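Local structure of uncharacterized protein (Uncultured organism, 5IBZ) at residues F53-S61 with I104-T112. The protein is a putative cyclase that may have arylformamidase activity, and it binds acetylphosphate in the crystal. Sequence-based numbering, arbitrary orientation.
Sequences FSLAIPIDS and IYMPLQGST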
# COMPACT_ATOMS: atom_id res chain seq x y z
N PHE B 53 5.33 29.67 7.39
CA PHE B 53 4.54 28.76 8.21
C PHE B 53 4.03 27.59 7.38
O PHE B 53 3.41 27.80 6.35
CB PHE B 53 3.36 29.49 8.85
CG PHE B 53 3.77 30.65 9.68
CD1 PHE B 53 4.08 30.46 11.00
CD2 PHE B 53 3.90 31.91 9.13
CE1 PHE B 53 4.49 31.52 11.78
CE2 PHE B 53 4.32 32.97 9.93
CZ PHE B 53 4.61 32.76 11.23
N SER B 54 4.32 26.37 7.81
CA SER B 54 3.69 25.19 7.22
C SER B 54 2.30 25.02 7.79
O SER B 54 2.14 24.98 9.01
CB SER B 54 4.50 23.94 7.51
OG SER B 54 3.73 22.79 7.26
N LEU B 55 1.31 24.86 6.91
CA LEU B 55 -0.07 24.70 7.33
C LEU B 55 -0.51 23.24 7.21
O LEU B 55 -1.70 22.96 7.06
CB LEU B 55 -1.00 25.62 6.51
CG LEU B 55 -0.48 27.06 6.36
CD1 LEU B 55 -1.50 27.88 5.58
CD2 LEU B 55 -0.24 27.71 7.70
N ALA B 56 0.44 22.33 7.27
CA ALA B 56 0.14 20.90 7.23
C ALA B 56 0.16 20.24 8.59
O ALA B 56 0.94 20.61 9.47
CB ALA B 56 1.13 20.20 6.31
N ILE B 57 -0.66 19.22 8.74
CA ILE B 57 -0.48 18.26 9.84
C ILE B 57 0.55 17.22 9.41
O ILE B 57 0.81 17.02 8.22
CB ILE B 57 -1.79 17.56 10.24
CG1 ILE B 57 -2.42 16.76 9.09
CG2 ILE B 57 -2.77 18.57 10.78
CD1 ILE B 57 -3.37 15.66 9.58
N PRO B 58 1.15 16.54 10.39
CA PRO B 58 2.09 15.49 9.99
C PRO B 58 1.40 14.34 9.28
O PRO B 58 0.31 13.92 9.71
CB PRO B 58 2.70 15.03 11.32
CG PRO B 58 1.77 15.50 12.38
CD PRO B 58 1.09 16.74 11.83
N ILE B 59 2.03 13.86 8.21
CA ILE B 59 1.60 12.64 7.54
C ILE B 59 2.14 11.46 8.32
O ILE B 59 3.33 11.14 8.25
CB ILE B 59 2.06 12.58 6.10
CG1 ILE B 59 1.49 13.78 5.31
CG2 ILE B 59 1.65 11.25 5.45
CD1 ILE B 59 1.86 13.84 3.87
N ASP B 60 1.24 10.81 9.05
CA ASP B 60 1.56 9.66 9.86
C ASP B 60 0.24 8.95 10.15
O ASP B 60 -0.79 9.32 9.57
CB ASP B 60 2.33 10.04 11.14
CG ASP B 60 1.55 10.96 12.09
OD1 ASP B 60 0.31 10.89 12.13
OD2 ASP B 60 2.21 11.75 12.80
N SER B 61 0.24 7.93 11.01
CA SER B 61 -0.96 7.14 11.22
C SER B 61 -1.77 7.63 12.42
O SER B 61 -2.76 6.99 12.81
CB SER B 61 -0.58 5.67 11.41
OG SER B 61 0.12 5.19 10.27
N ILE B 104 5.12 5.04 1.31
CA ILE B 104 3.89 5.46 1.95
C ILE B 104 2.70 4.84 1.23
O ILE B 104 2.71 4.69 -0.01
CB ILE B 104 3.76 7.00 1.97
CG1 ILE B 104 2.60 7.45 2.86
CG2 ILE B 104 3.59 7.55 0.57
CD1 ILE B 104 3.04 7.91 4.22
N TYR B 105 1.70 4.44 2.02
CA TYR B 105 0.36 4.10 1.52
C TYR B 105 -0.58 5.10 2.13
O TYR B 105 -0.66 5.19 3.35
CB TYR B 105 -0.08 2.68 1.91
CG TYR B 105 -1.38 2.25 1.27
CD1 TYR B 105 -1.47 2.08 -0.10
CD2 TYR B 105 -2.51 2.02 2.03
CE1 TYR B 105 -2.67 1.66 -0.69
CE2 TYR B 105 -3.70 1.61 1.44
CZ TYR B 105 -3.77 1.43 0.09
OH TYR B 105 -4.94 1.01 -0.52
N MSE B 106 -1.31 5.87 1.34
CA MSE B 106 -2.27 6.75 1.97
C MSE B 106 -3.45 7.08 1.10
O MSE B 106 -3.34 7.07 -0.14
CB MSE B 106 -1.59 8.07 2.38
CG MSE B 106 -1.10 8.87 1.22
SE MSE B 106 -0.13 10.47 1.77
CE MSE B 106 -1.54 11.51 2.60
N PRO B 107 -4.58 7.41 1.73
CA PRO B 107 -5.62 8.06 0.96
C PRO B 107 -5.15 9.44 0.54
O PRO B 107 -4.52 10.14 1.33
CB PRO B 107 -6.80 8.16 1.94
CG PRO B 107 -6.39 7.46 3.19
CD PRO B 107 -4.88 7.43 3.17
N LEU B 108 -5.49 9.85 -0.67
CA LEU B 108 -5.15 11.20 -1.08
C LEU B 108 -6.05 12.21 -0.38
O LEU B 108 -5.75 13.39 -0.40
CB LEU B 108 -5.23 11.32 -2.61
CG LEU B 108 -4.25 10.41 -3.34
CD1 LEU B 108 -4.35 10.61 -4.86
CD2 LEU B 108 -2.81 10.63 -2.91
N GLN B 109 -7.12 11.73 0.25
CA GLN B 109 -7.96 12.55 1.13
C GLN B 109 -7.64 12.25 2.60
O GLN B 109 -8.49 12.43 3.48
CB GLN B 109 -9.46 12.30 0.87
CG GLN B 109 -9.98 12.69 -0.51
CD GLN B 109 -9.49 11.79 -1.64
OE1 GLN B 109 -9.65 10.57 -1.59
NE2 GLN B 109 -8.82 12.39 -2.63
N GLY B 110 -6.44 11.74 2.86
CA GLY B 110 -6.12 11.21 4.17
C GLY B 110 -5.35 12.13 5.11
O GLY B 110 -5.05 11.73 6.22
N SER B 111 -5.06 13.35 4.66
CA SER B 111 -4.26 14.29 5.44
C SER B 111 -4.60 15.71 5.00
O SER B 111 -5.63 15.93 4.38
CB SER B 111 -2.76 13.99 5.26
OG SER B 111 -1.97 14.66 6.23
N THR B 112 -3.76 16.69 5.32
CA THR B 112 -3.88 18.02 4.72
C THR B 112 -4.04 17.85 3.21
O THR B 112 -3.26 17.14 2.58
CB THR B 112 -2.65 18.88 5.06
OG1 THR B 112 -2.53 18.96 6.49
CG2 THR B 112 -2.77 20.24 4.44
O HOH W 1 -0.07 16.75 5.66
O HOH W 2 -1.84 12.83 8.26
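T112 turns OG1 anti to its own carbonyl carbon (chi1 -58°), which aims the hydroxyl at the backbone of I57 and sets CG2 beside A56 CA, 3.9 Å from L55 O. S111, one residue back, swings OG anti to its backbone N (chi1 -166°) and toward the 57-59 loop. The one direct hydrogen bond between the two segments runs from I57 N to T112 OG1, 2.9 Å long and nearly straight at 165°. The same oxygen is also hydrogen-bonded to the carbonyl of I282, so two backbone groups from different loops meet on one buried hydroxyl. With an alanine in place of T112, I57 N and the I282 carbonyl would probably both be left without this mate, deep inside the protein. S111 OG works through water instead: one water joins it to I57 O, and a second, 2.7 Å from the hydroxyl, donates to P58 O. Apolar carbons also flank the hydroxyl, with I57 CG1 3.6 Å from S111 OG and I59 CG1 almost as near. Beyond the serine, I59 sends CG2 the other way, to within 3.8 Å of I104 CD1 and 4.2 Å of the selenium of M106; it crosses both side chains at about a right angle. Between M106 and S111 the chain reverses in a type I turn, P107 to G110, closed by G110 N to P107 O. Strand 97-107, which leads into that turn, pairs antiparallel with a strand of the second subunit. The contact thus ties the loop leaving edge strand 52-54 to the turn connecting an intersubunit beta ladder to strand 113-115 of the central mixed sheet, whose D115 lines the acetylphosphate pocket of this cyclase-family fold.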